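Long-range contacts in mandalate racemase/muconate lactonizing enzyme (PDB 4E4U), which probably catalyses an isomerase-type reaction of the mandelate racemase/muconate lactonizing enzyme family, within the enolase superfamily, on a substrate not yet established: residues E7-V11 against Y22-K27; V37-Y41 against H309-V315; F74-Y78 against T262-E266; A296-E300 against C326-F330; A304-L310 against N329-E334. All coordinates share one frame. Where two conformers were deposited one is given. Residues are numbered along the deposited sequence.

Contact 1. Residues E7-V11 against Y22-K27; sequences ETHIV and YWIFVK
The Val-11 side chain (chi1 t) lies against the edge of the ring of Phe-25, the partner of His-9 two residues earlier, CG2 to CE2 3.8 Å. Both segments are extended and antiparallel, their axes 4.6 Å apart at 167°, in register Glu-7/Lys-27 to Val-11/Trp-23. Glu-7/Lys-27, His-9/Phe-25 and Val-11/Trp-23 are hydrogen-bonded pairs, each with two N-H...O bonds (N to O 2.8-3.0 Å); Thr-8/Val-26 and Ile-10/Ile-24 are non-hydrogen-bonded pairs, CA atoms 4.6 and 4.5 Å apart. This is the first hairpin of the N-terminal capping domain. On the face of Thr-8 and Ile-10, Ile-10 CG1 meets Ile-24 CG2 at 4.1 Å and Ile-10 CG2 meets Tyr-22 CD1 at 4.0 Å, beneath helix 47-61. On the other face, His-9 NE2 donates to Glu-7 OE1 (2.8 Å), and a water joins Glu-7 OE1 to Lys-27 NZ, 2.7 Å from each. With OE1 and NZ 4.5 Å apart, the opposite charges are linked by a water and form no direct salt bridge.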
# COMPACT_ATOMS: atom_id res chain seq x y z
N GLU A 7 6.98 34.31 37.39
CA GLU A 7 7.25 33.62 38.66
C GLU A 7 6.95 32.15 38.46
O GLU A 7 5.93 31.80 37.87
CB GLU A 7 6.34 34.13 39.77
CG GLU A 7 6.51 35.57 40.18
CD GLU A 7 5.50 35.96 41.26
OE1 GLU A 7 4.74 35.09 41.71
OE2 GLU A 7 5.47 37.15 41.64
N THR A 8 7.82 31.29 38.98
CA THR A 8 7.59 29.85 38.95
C THR A 8 7.30 29.35 40.36
O THR A 8 8.02 29.69 41.30
CB THR A 8 8.81 29.11 38.39
OG1 THR A 8 9.02 29.52 37.04
CG2 THR A 8 8.60 27.60 38.44
N HIS A 9 6.24 28.56 40.50
CA HIS A 9 5.87 28.00 41.79
C HIS A 9 5.68 26.51 41.64
O HIS A 9 4.74 26.06 40.99
CB HIS A 9 4.59 28.65 42.31
CG HIS A 9 4.71 30.13 42.51
ND1 HIS A 9 5.27 30.68 43.64
CD2 HIS A 9 4.35 31.17 41.72
CE1 HIS A 9 5.26 32.00 43.53
NE2 HIS A 9 4.70 32.32 42.37
N ILE A 10 6.60 25.74 42.23
CA ILE A 10 6.52 24.28 42.18
C ILE A 10 6.01 23.79 43.52
O ILE A 10 6.73 23.78 44.52
CB ILE A 10 7.87 23.64 41.79
CG1 ILE A 10 8.30 24.15 40.40
CG2 ILE A 10 7.75 22.12 41.79
CD1 ILE A 10 9.61 23.58 39.89
N VAL A 11 4.73 23.42 43.54
CA VAL A 11 4.02 23.13 44.77
C VAL A 11 4.09 21.64 45.11
O VAL A 11 3.85 20.79 44.26
CB VAL A 11 2.54 23.53 44.61
CG1 VAL A 11 1.73 23.15 45.82
CG2 VAL A 11 2.43 25.03 44.33
N TYR A 22 4.22 16.78 42.66
CA TYR A 22 4.33 18.23 42.64
C TYR A 22 3.67 18.77 41.39
O TYR A 22 3.57 18.07 40.38
CB TYR A 22 5.79 18.70 42.72
CG TYR A 22 6.68 18.05 41.69
CD1 TYR A 22 6.74 18.53 40.39
CD2 TYR A 22 7.42 16.92 42.01
CE1 TYR A 22 7.53 17.91 39.43
CE2 TYR A 22 8.22 16.30 41.07
CZ TYR A 22 8.26 16.79 39.78
OH TYR A 22 9.05 16.15 38.85
N TRP A 23 3.22 20.02 41.47
CA TRP A 23 2.65 20.70 40.32
C TRP A 23 3.48 21.93 40.00
O TRP A 23 3.89 22.67 40.90
CB TRP A 23 1.20 21.10 40.60
CG TRP A 23 0.31 19.92 40.88
CD1 TRP A 23 0.46 18.65 40.41
CD2 TRP A 23 -0.86 19.91 41.72
NE1 TRP A 23 -0.55 17.84 40.89
CE2 TRP A 23 -1.37 18.59 41.70
CE3 TRP A 23 -1.51 20.88 42.49
CZ2 TRP A 23 -2.51 18.22 42.43
CZ3 TRP A 23 -2.65 20.51 43.20
CH2 TRP A 23 -3.13 19.20 43.17
N ILE A 24 3.75 22.13 38.71
CA ILE A 24 4.60 23.22 38.26
C ILE A 24 3.75 24.35 37.69
O ILE A 24 3.19 24.21 36.60
CB ILE A 24 5.59 22.74 37.18
CG1 ILE A 24 6.40 21.55 37.67
CG2 ILE A 24 6.50 23.88 36.77
CD1 ILE A 24 7.23 20.88 36.58
N PHE A 25 3.67 25.47 38.41
CA PHE A 25 2.88 26.60 37.95
C PHE A 25 3.77 27.75 37.51
O PHE A 25 4.85 27.96 38.07
CB PHE A 25 1.95 27.11 39.06
CG PHE A 25 0.98 26.07 39.56
CD1 PHE A 25 0.04 25.49 38.71
CD2 PHE A 25 0.99 25.69 40.90
CE1 PHE A 25 -0.85 24.54 39.18
CE2 PHE A 25 0.10 24.75 41.37
CZ PHE A 25 -0.82 24.17 40.51
N VAL A 26 3.32 28.49 36.51
CA VAL A 26 3.98 29.73 36.12
C VAL A 26 2.98 30.88 36.16
O VAL A 26 1.81 30.71 35.80
CB VAL A 26 4.62 29.62 34.71
CG1 VAL A 26 5.81 28.67 34.75
CG2 VAL A 26 3.59 29.18 33.67
N LYS A 27 3.43 32.04 36.63
CA LYS A 27 2.62 33.25 36.64
C LYS A 27 3.30 34.33 35.82
O LYS A 27 4.46 34.65 36.05
CB LYS A 27 2.36 33.73 38.08
CG LYS A 27 1.40 32.83 38.86
CD LYS A 27 1.17 33.34 40.29
CE LYS A 27 0.47 34.69 40.32
NZ LYS A 27 0.25 35.18 41.70
O HOH W 1 2.48 35.70 43.09

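Contact 2. Residues V37-Y41 against H309-V315; sequences VGEIY and HLYNGPV
Glu-39, Val-315 and Tyr-41 lose the most surface here, each close to 90 Å². Residues 37-40 form an extended strand, whereas 309-313 run as loop into the helix that starts at Pro-314; Glu-39 and Val-315 have CA atoms 5.8 Å apart. Fully extended (chi1 and chi2 t), Glu-39 reaches the helix start, where OE2 accepts a hydrogen bond from the backbone N of Gly-313 at 2.7 Å and a weak one from Asn-312 ND2 at 3.4 Å. Gly-313 holds the N-cap position, and a CB on it would clash with Glu-39 OE1. The other carboxylate oxygen, OE1, accepts one from the N of Gly-316, so the acid from the capping-domain sheet ties up N-H groups at the N-terminus of helix 314-325, part of the enolase-type barrel domain. Val-315 (chi1 t) fits against the strand, its CG1 3.5 Å from Gly-38 C and 4.1 Å from Val-37 CG1. Tyr-41 (chi1 t) extends along the loop: CE1 lies 3.3 Å from Tyr-311 O, which sits at the ring edge, and its face receives the edge of His-309 in an offset edge-to-face pair, centroids 5.4 Å apart and planes at 60°. His-309, whose ND1 is bonded to Asn-282, follows barrel strand 305-306 at its C-terminal end, the side on which enolase-superfamily barrels carry their active sites.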
# COMPACT_ATOMS: atom_id res chain seq x y z
N VAL A 37 -1.92 32.74 34.56
CA VAL A 37 -1.34 31.58 35.20
C VAL A 37 -1.38 30.37 34.27
O VAL A 37 -2.29 30.24 33.45
CB VAL A 37 -2.03 31.28 36.56
CG1 VAL A 37 -3.48 30.84 36.35
CG2 VAL A 37 -1.25 30.24 37.36
N GLY A 38 -0.37 29.50 34.38
CA GLY A 38 -0.31 28.30 33.57
C GLY A 38 0.32 27.16 34.35
O GLY A 38 0.84 27.35 35.46
N GLU A 39 0.26 25.97 33.76
CA GLU A 39 0.82 24.77 34.38
C GLU A 39 1.63 24.01 33.35
O GLU A 39 1.27 23.97 32.17
CB GLU A 39 -0.28 23.88 34.97
CG GLU A 39 0.28 22.66 35.69
CD GLU A 39 -0.71 21.94 36.59
OE1 GLU A 39 -1.88 22.37 36.72
OE2 GLU A 39 -0.29 20.92 37.19
N ILE A 40 2.73 23.43 33.81
CA ILE A 40 3.66 22.68 32.98
C ILE A 40 3.61 21.20 33.36
O ILE A 40 3.69 20.87 34.54
CB ILE A 40 5.08 23.22 33.18
CG1 ILE A 40 5.17 24.64 32.61
CG2 ILE A 40 6.13 22.29 32.56
CD1 ILE A 40 6.43 25.39 32.96
N TYR A 41 3.46 20.32 32.37
CA TYR A 41 3.45 18.88 32.62
C TYR A 41 4.71 18.30 32.00
O TYR A 41 4.79 18.13 30.78
CB TYR A 41 2.20 18.23 32.02
CG TYR A 41 1.94 16.81 32.49
CD1 TYR A 41 1.50 16.57 33.78
CD2 TYR A 41 2.11 15.72 31.65
CE1 TYR A 41 1.25 15.29 34.23
CE2 TYR A 41 1.85 14.43 32.08
CZ TYR A 41 1.42 14.22 33.38
OH TYR A 41 1.16 12.95 33.85
N HIS A 309 -6.18 14.18 28.97
CA HIS A 309 -5.58 13.57 30.14
C HIS A 309 -5.38 14.61 31.23
O HIS A 309 -5.12 15.79 30.95
CB HIS A 309 -4.22 12.98 29.74
CG HIS A 309 -3.35 12.61 30.89
ND1 HIS A 309 -2.43 13.48 31.44
CD2 HIS A 309 -3.23 11.45 31.58
CE1 HIS A 309 -1.80 12.88 32.44
NE2 HIS A 309 -2.27 11.65 32.54
N LEU A 310 -5.48 14.17 32.48
CA LEU A 310 -5.20 15.05 33.60
C LEU A 310 -4.65 14.24 34.77
O LEU A 310 -5.34 13.40 35.34
CB LEU A 310 -6.47 15.81 34.00
CG LEU A 310 -6.30 17.24 34.50
CD1 LEU A 310 -5.54 17.26 35.82
CD2 LEU A 310 -5.62 18.11 33.45
N TYR A 311 -3.38 14.47 35.11
CA TYR A 311 -2.80 13.92 36.32
C TYR A 311 -1.85 14.98 36.88
O TYR A 311 -0.63 14.81 36.90
CB TYR A 311 -2.07 12.59 36.09
CG TYR A 311 -1.82 11.88 37.40
CD1 TYR A 311 -2.89 11.37 38.14
CD2 TYR A 311 -0.54 11.75 37.93
CE1 TYR A 311 -2.69 10.74 39.35
CE2 TYR A 311 -0.33 11.11 39.15
CZ TYR A 311 -1.41 10.60 39.85
OH TYR A 311 -1.22 9.97 41.06
N ASN A 312 -2.44 16.08 37.31
CA ASN A 312 -1.70 17.28 37.66
C ASN A 312 -2.66 18.25 38.32
O ASN A 312 -3.74 17.84 38.76
CB ASN A 312 -0.95 17.86 36.44
CG ASN A 312 -1.83 18.03 35.21
OD1 ASN A 312 -2.07 17.08 34.45
ND2 ASN A 312 -2.29 19.25 34.98
N GLY A 313 -2.30 19.53 38.38
CA GLY A 313 -3.03 20.51 39.17
C GLY A 313 -4.27 21.10 38.51
O GLY A 313 -4.60 20.77 37.36
N PRO A 314 -4.95 22.00 39.23
CA PRO A 314 -6.21 22.55 38.73
C PRO A 314 -6.02 23.63 37.66
O PRO A 314 -6.98 23.99 37.00
CB PRO A 314 -6.85 23.15 39.98
CG PRO A 314 -5.68 23.51 40.83
CD PRO A 314 -4.67 22.42 40.61
N VAL A 315 -4.80 24.14 37.49
CA VAL A 315 -4.58 25.13 36.45
C VAL A 315 -4.56 24.45 35.08
O VAL A 315 -5.24 24.89 34.15
CB VAL A 315 -3.30 25.96 36.70
CG1 VAL A 315 -3.01 26.86 35.50
CG2 VAL A 315 -3.45 26.79 37.98

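Contact 3. Residues F74-Y78 against T262-E266; sequences FRQAY and TTKYE
Aromatic and apolar contacts make up most of this interface between helical residues 74-78 and the first turn of helix 263-272. Phe-74 and Tyr-78, one turn apart and both with chi1 t, reach for Thr-263, whose CG2 is 4.0 Å from Phe-74 CZ and 4.2 Å from Tyr-78 CE1. The closest CA atoms, those of Tyr-78 and Thr-263, are 9.3 Å apart, so side chains alone bridge the gap. Tyr-78 also meets Tyr-265 (chi1 m): CZ to CE2 is 3.6 Å, the planes lie at 21° and the centroids 5.4 Å apart, slid so far that the rings barely overlap. Polar links are fewer. Arg-75 NH1 gives a weak hydrogen bond to Tyr-265 OH (3.0 Å), and a water accepts from Arg-75 NH1 at 3.0 Å and from Lys-264 NZ at 2.8 Å. The stronger partners of both bases lie elsewhere: Arg-75 NE binds Ala-173 O of a second subunit, and Lys-264 forms a salt bridge with Glu-291. Within 262-266, Thr-263 has a positive phi (70°), and Thr-262 N donates to Glu-266 OE1 at 2.9 Å. Thus a capping-domain helix packs on a barrel-domain helix, with Met-91 of helix 88-109 against Phe-74 and Thr-263, helix 289-301 alongside Lys-264, and Tyr-303 of a third subunit touching Tyr-265.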
# COMPACT_ATOMS: atom_id res chain seq x y z
N PHE A 74 5.07 29.46 20.17
CA PHE A 74 5.24 28.05 19.89
C PHE A 74 6.41 27.82 18.92
O PHE A 74 7.27 26.97 19.18
CB PHE A 74 3.96 27.41 19.35
CG PHE A 74 4.14 25.95 19.02
CD1 PHE A 74 3.97 24.98 19.99
CD2 PHE A 74 4.56 25.57 17.75
CE1 PHE A 74 4.17 23.64 19.70
CE2 PHE A 74 4.77 24.23 17.46
CZ PHE A 74 4.58 23.27 18.42
N ARG A 75 6.43 28.56 17.82
CA ARG A 75 7.47 28.34 16.82
C ARG A 75 8.86 28.62 17.38
O ARG A 75 9.81 27.90 17.08
CB ARG A 75 7.24 29.19 15.55
CG ARG A 75 6.01 28.81 14.73
CD ARG A 75 5.96 27.34 14.32
NE ARG A 75 7.16 26.90 13.63
CZ ARG A 75 7.32 25.67 13.14
NH1 ARG A 75 6.33 24.79 13.22
NH2 ARG A 75 8.46 25.34 12.54
N GLN A 76 8.99 29.67 18.19
CA GLN A 76 10.30 29.98 18.76
C GLN A 76 10.76 28.88 19.71
O GLN A 76 11.92 28.45 19.67
CB GLN A 76 10.30 31.33 19.50
CG GLN A 76 9.94 32.54 18.64
CD GLN A 76 10.88 32.76 17.47
OE1 GLN A 76 12.09 32.61 17.59
NE2 GLN A 76 10.31 33.17 16.34
N ALA A 77 9.86 28.41 20.56
CA ALA A 77 10.21 27.36 21.51
C ALA A 77 10.52 26.05 20.80
O ALA A 77 11.51 25.37 21.11
CB ALA A 77 9.08 27.16 22.52
N TYR A 78 9.66 25.69 19.85
CA TYR A 78 9.81 24.47 19.06
C TYR A 78 11.13 24.43 18.29
O TYR A 78 11.67 23.36 18.04
CB TYR A 78 8.61 24.37 18.10
CG TYR A 78 8.55 23.13 17.24
CD1 TYR A 78 8.29 21.88 17.80
CD2 TYR A 78 8.73 23.20 15.87
CE1 TYR A 78 8.20 20.75 17.02
CE2 TYR A 78 8.66 22.07 15.08
CZ TYR A 78 8.40 20.84 15.66
OH TYR A 78 8.31 19.70 14.90
N THR A 262 3.40 14.75 22.14
CA THR A 262 3.43 16.20 22.13
C THR A 262 3.48 16.73 20.70
O THR A 262 4.12 16.13 19.83
CB THR A 262 4.61 16.74 22.96
OG1 THR A 262 4.54 18.17 23.00
CG2 THR A 262 5.96 16.29 22.39
N THR A 263 2.82 17.87 20.50
CA THR A 263 2.67 18.57 19.21
C THR A 263 1.77 17.87 18.20
O THR A 263 1.58 16.64 18.22
CB THR A 263 4.02 18.90 18.48
OG1 THR A 263 4.48 17.76 17.73
CG2 THR A 263 5.09 19.39 19.45
N LYS A 264 1.23 18.67 17.29
CA LYS A 264 0.41 18.17 16.21
C LYS A 264 1.17 17.20 15.31
O LYS A 264 0.56 16.33 14.69
CB LYS A 264 -0.13 19.34 15.39
CG LYS A 264 0.96 20.21 14.77
CD LYS A 264 0.38 21.55 14.32
CE LYS A 264 1.45 22.55 13.92
NZ LYS A 264 2.30 22.95 15.08
N TYR A 265 2.49 17.33 15.23
CA TYR A 265 3.27 16.46 14.36
C TYR A 265 3.25 15.01 14.83
O TYR A 265 3.17 14.08 14.02
CB TYR A 265 4.70 16.98 14.24
CG TYR A 265 4.76 18.40 13.73
CD1 TYR A 265 4.46 18.69 12.40
CD2 TYR A 265 5.11 19.45 14.57
CE1 TYR A 265 4.50 20.00 11.93
CE2 TYR A 265 5.15 20.75 14.11
CZ TYR A 265 4.86 21.02 12.79
OH TYR A 265 4.91 22.31 12.34
N GLU A 266 3.30 14.80 16.14
CA GLU A 266 3.26 13.45 16.69
C GLU A 266 1.86 12.85 16.58
O GLU A 266 1.70 11.67 16.26
CB GLU A 266 3.76 13.41 18.13
CG GLU A 266 5.24 13.71 18.22
CD GLU A 266 5.84 13.53 19.60
OE1 GLU A 266 5.14 13.05 20.53
OE2 GLU A 266 7.03 13.87 19.76
O HOH W 2 3.51 25.23 14.10

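Contact 4. Residues A296-E300 against C326-F330; sequences ATLAE and CTPNF
Thr-327 begins a type I beta turn ending at Phe-330, and it is the turn that approaches the helix of residues 296-300. The CA atoms of Thr-327 and Ala-296 are 7.3 Å apart; Thr-327 CG2 only grazes Ala-296 CB, at 4.4 Å, and OG1 of Thr-327 is bonded back to Leu-323 O. Pro-328 follows (phi/psi -73/-27°), its CG 3.4 Å from Glu-300 OE2. Asn-329 then turns toward the helix with chi1 p, its CA 6.4 Å from that of Glu-300, and has the largest area covered in the contact. Its ND2 donates to Ala-296 O at 3.3 Å, an oxygen that also accepts from Glu-300 N at 2.9 Å in the ordinary helical bond. Asn-329 ND2 also lies 3.4 Å from Ala-299 CB. Asn-329 OD1 is 3.5 Å from Glu-300 CG and 2.9 Å from a water that also donates to Glu-300 OE1 at 3.0 Å. Asn-329 ND2 bonds to Ala-304 O as well, so one amide fastens the loop between helix 314-325 and strand 333-335 both to the C-terminal part of helix 289-301 and to the link leading into strand 305-306 of the barrel. The Glu-300 carboxylate has its salt bridge with Lys-294 of a third subunit; toward the turn its polar link goes through water. The direct hydrogen bonding between helix and turn is therefore uncharged, resting on a single amide and a backbone carbonyl.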
# COMPACT_ATOMS: atom_id res chain seq x y z
N ALA A 296 -6.90 18.64 18.13
CA ALA A 296 -8.33 18.31 18.06
C ALA A 296 -8.84 18.37 16.62
O ALA A 296 -9.69 17.57 16.22
CB ALA A 296 -9.13 19.24 18.95
N THR A 297 -8.32 19.31 15.85
CA THR A 297 -8.65 19.44 14.43
C THR A 297 -8.22 18.22 13.62
O THR A 297 -8.99 17.70 12.79
CB THR A 297 -7.99 20.71 13.86
OG1 THR A 297 -8.56 21.86 14.48
CG2 THR A 297 -8.17 20.80 12.35
N LEU A 298 -7.00 17.74 13.86
CA LEU A 298 -6.54 16.51 13.22
C LEU A 298 -7.49 15.38 13.57
O LEU A 298 -7.88 14.59 12.70
CB LEU A 298 -5.13 16.13 13.67
CG LEU A 298 -4.02 17.14 13.39
CD1 LEU A 298 -2.68 16.59 13.87
CD2 LEU A 298 -3.98 17.47 11.91
N ALA A 299 -7.89 15.30 14.84
CA ALA A 299 -8.82 14.26 15.23
C ALA A 299 -10.13 14.37 14.45
O ALA A 299 -10.67 13.37 13.98
CB ALA A 299 -9.06 14.30 16.72
N GLU A 300 -10.63 15.59 14.27
CA GLU A 300 -11.90 15.77 13.56
C GLU A 300 -11.88 15.14 12.17
O GLU A 300 -12.83 14.48 11.76
CB GLU A 300 -12.26 17.25 13.40
CG GLU A 300 -12.70 17.95 14.66
CD GLU A 300 -13.35 19.27 14.32
OE1 GLU A 300 -12.67 20.31 14.43
OE2 GLU A 300 -14.53 19.27 13.92
N CYS A 326 -15.13 24.07 23.86
CA CYS A 326 -15.28 24.54 22.48
C CYS A 326 -14.90 23.49 21.44
O CYS A 326 -14.64 23.84 20.28
CB CYS A 326 -14.50 25.84 22.25
SG CYS A 326 -12.71 25.75 22.43
N THR A 327 -14.89 22.22 21.83
CA THR A 327 -14.46 21.13 20.94
C THR A 327 -15.64 20.27 20.52
O THR A 327 -16.29 19.66 21.36
CB THR A 327 -13.41 20.25 21.65
OG1 THR A 327 -12.21 21.00 21.86
CG2 THR A 327 -13.08 19.03 20.81
N PRO A 328 -15.92 20.19 19.21
CA PRO A 328 -17.10 19.43 18.78
C PRO A 328 -16.94 17.91 18.90
O PRO A 328 -17.94 17.22 19.05
CB PRO A 328 -17.27 19.86 17.31
CG PRO A 328 -15.89 20.26 16.87
CD PRO A 328 -15.25 20.87 18.09
N ASN A 329 -15.71 17.42 18.83
CA ASN A 329 -15.44 15.99 18.92
C ASN A 329 -14.90 15.59 20.29
O ASN A 329 -13.99 14.78 20.41
CB ASN A 329 -14.50 15.54 17.79
CG ASN A 329 -13.19 16.33 17.75
OD1 ASN A 329 -13.16 17.52 18.07
ND2 ASN A 329 -12.12 15.68 17.31
N PHE A 330 -15.47 16.20 21.32
CA PHE A 330 -15.10 15.92 22.70
C PHE A 330 -15.83 14.68 23.21
O PHE A 330 -17.05 14.57 23.08
CB PHE A 330 -15.47 17.13 23.56
CG PHE A 330 -15.41 16.86 25.04
CD1 PHE A 330 -14.19 16.76 25.71
CD2 PHE A 330 -16.58 16.73 25.78
CE1 PHE A 330 -14.14 16.52 27.08
CE2 PHE A 330 -16.53 16.50 27.15
CZ PHE A 330 -15.32 16.39 27.80
O HOH W 3 -11.92 20.03 17.31

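Contact 5. Residues A304-L310 against N329-E334; sequences AQIAPHL and NFLIQE
Ile-306, Ala-307 and Pro-308 meet Phe-330 and Ile-332 at the apolar centre. Ala-307 CB lies 3.9 Å from Ile-332 CG2, Pro-308 CD sits at the edge of the Phe-330 ring, 4.1 Å from CE1, and Ile-306 CG1 is 4.5 Å from Phe-330 CD1. The two backbones run in the same general direction, 24° apart, and Ile-306 brackets Phe-330: Ile-306 N donates to Asn-329 O and Leu-331 N to Ile-306 O, both 2.9 Å. With helix 314-325 between them, strands 305-306 and 333-335 make a parallel beta-alpha-beta unit of the enolase-type barrel. Leu-331 (phi/psi -97/-58°) departs from extended form, and the next close CA pair is Ala-307/Ile-332 at 5.0 Å. Further out, Glu-334 N bonds weakly to Pro-308 O (3.3 Å), while the extended Glu-334 side chain (chi1 t) accepts from Leu-310 N on OE1 at 2.9 Å. A water donates to Glu-334 OE2 (2.6 Å) and Leu-310 O (2.7 Å); at the other end Asn-329 ND2 reaches Ala-304 O at 3.1 Å.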
# COMPACT_ATOMS: atom_id res chain seq x y z
N ALA A 304 -11.92 10.97 14.83
CA ALA A 304 -11.47 10.59 16.16
C ALA A 304 -12.00 11.59 17.18
O ALA A 304 -12.45 12.68 16.83
CB ALA A 304 -9.93 10.52 16.21
N GLN A 305 -11.93 11.23 18.45
CA GLN A 305 -12.40 12.08 19.53
C GLN A 305 -11.27 12.48 20.45
O GLN A 305 -10.20 11.85 20.45
CB GLN A 305 -13.47 11.36 20.35
CG GLN A 305 -14.70 10.99 19.56
CD GLN A 305 -15.65 10.15 20.39
OE1 GLN A 305 -15.38 8.97 20.68
NE2 GLN A 305 -16.76 10.76 20.82
N ILE A 306 -11.46 13.55 21.21
CA ILE A 306 -10.47 13.89 22.23
C ILE A 306 -11.02 13.62 23.63
O ILE A 306 -12.21 13.80 23.91
CB ILE A 306 -9.95 15.35 22.15
CG1 ILE A 306 -11.02 16.35 22.60
CG2 ILE A 306 -9.43 15.66 20.74
CD1 ILE A 306 -10.46 17.74 22.87
N ALA A 307 -10.13 13.14 24.48
CA ALA A 307 -10.44 12.84 25.87
C ALA A 307 -9.23 13.28 26.68
O ALA A 307 -8.35 12.46 26.98
CB ALA A 307 -10.70 11.36 26.06
N PRO A 308 -9.14 14.58 27.00
CA PRO A 308 -7.88 15.08 27.55
C PRO A 308 -7.48 14.42 28.86
O PRO A 308 -8.32 14.13 29.74
CB PRO A 308 -8.15 16.57 27.76
CG PRO A 308 -9.23 16.90 26.77
CD PRO A 308 -10.11 15.66 26.75
N HIS A 309 -6.18 14.18 28.97
CA HIS A 309 -5.58 13.57 30.14
C HIS A 309 -5.38 14.61 31.23
O HIS A 309 -5.12 15.79 30.95
CB HIS A 309 -4.22 12.98 29.74
CG HIS A 309 -3.35 12.61 30.89
ND1 HIS A 309 -2.43 13.48 31.44
CD2 HIS A 309 -3.23 11.45 31.58
CE1 HIS A 309 -1.80 12.88 32.44
NE2 HIS A 309 -2.27 11.65 32.54
N LEU A 310 -5.48 14.17 32.48
CA LEU A 310 -5.20 15.05 33.60
C LEU A 310 -4.65 14.24 34.77
O LEU A 310 -5.34 13.40 35.34
CB LEU A 310 -6.47 15.81 34.00
CG LEU A 310 -6.30 17.24 34.50
CD1 LEU A 310 -5.54 17.26 35.82
CD2 LEU A 310 -5.62 18.11 33.45
N ASN A 329 -15.71 17.42 18.83
CA ASN A 329 -15.44 15.99 18.92
C ASN A 329 -14.90 15.59 20.29
O ASN A 329 -13.99 14.78 20.41
CB ASN A 329 -14.50 15.54 17.79
CG ASN A 329 -13.19 16.33 17.75
OD1 ASN A 329 -13.16 17.52 18.07
ND2 ASN A 329 -12.12 15.68 17.31
N PHE A 330 -15.47 16.20 21.32
CA PHE A 330 -15.10 15.92 22.70
C PHE A 330 -15.83 14.68 23.21
O PHE A 330 -17.05 14.57 23.08
CB PHE A 330 -15.47 17.13 23.56
CG PHE A 330 -15.41 16.86 25.04
CD1 PHE A 330 -14.19 16.76 25.71
CD2 PHE A 330 -16.58 16.73 25.78
CE1 PHE A 330 -14.14 16.52 27.08
CE2 PHE A 330 -16.53 16.50 27.15
CZ PHE A 330 -15.32 16.39 27.80
N LEU A 331 -15.08 13.76 23.81
CA LEU A 331 -15.66 12.55 24.40
C LEU A 331 -15.89 12.68 25.91
O LEU A 331 -17.01 12.54 26.39
CB LEU A 331 -14.77 11.34 24.14
CG LEU A 331 -15.13 10.00 24.81
CD1 LEU A 331 -16.54 9.55 24.42
CD2 LEU A 331 -14.11 8.92 24.46
N ILE A 332 -14.82 12.96 26.65
CA ILE A 332 -14.89 12.95 28.11
C ILE A 332 -13.63 13.60 28.66
O ILE A 332 -12.59 13.60 27.99
CB ILE A 332 -15.03 11.48 28.62
CG1 ILE A 332 -15.56 11.41 30.05
CG2 ILE A 332 -13.72 10.70 28.43
CD1 ILE A 332 -16.00 10.00 30.43
N GLN A 333 -13.72 14.15 29.87
CA GLN A 333 -12.59 14.83 30.50
C GLN A 333 -12.17 14.10 31.76
O GLN A 333 -12.99 13.85 32.64
CB GLN A 333 -12.95 16.28 30.84
CG GLN A 333 -11.94 17.00 31.73
CD GLN A 333 -10.60 17.24 31.04
OE1 GLN A 333 -10.54 17.82 29.95
NE2 GLN A 333 -9.52 16.80 31.68
N GLU A 334 -10.89 13.76 31.85
CA GLU A 334 -10.38 13.13 33.04
C GLU A 334 -10.49 14.08 34.22
O GLU A 334 -10.08 15.25 34.14
CB GLU A 334 -8.92 12.70 32.87
CG GLU A 334 -8.38 11.91 34.06
CD GLU A 334 -7.15 11.09 33.73
OE1 GLU A 334 -6.46 11.43 32.74
OE2 GLU A 334 -6.88 10.11 34.46
O HOH W 4 -17.42 13.45 20.29
O HOH W 5 -5.26 10.86 36.32

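In the fold
Contacts 1 and 2, centres 10 Å apart, adjoin at the capping-domain sheet, strand 22-30 its middle and strand 35-40 one edge. Contact 2 ties that sheet to the barrel and shares His-309 and Leu-310 with contact 5 (centres 15 Å apart). Contacts 4 and 5, centres 9 Å apart, share Asn-329 and Phe-330 within the barrel. Contact 3, its centre about 18 Å from those of contacts 2 and 4, is a second interdomain junction and touches contact 4; both reach the third subunit. Along the chain contact 1 closes before contact 2 opens; contact 3 falls between the segments of contact 2, which crosses contacts 4 and 5. Interdomain and intersubunit packing thus meet on the same barrel helices.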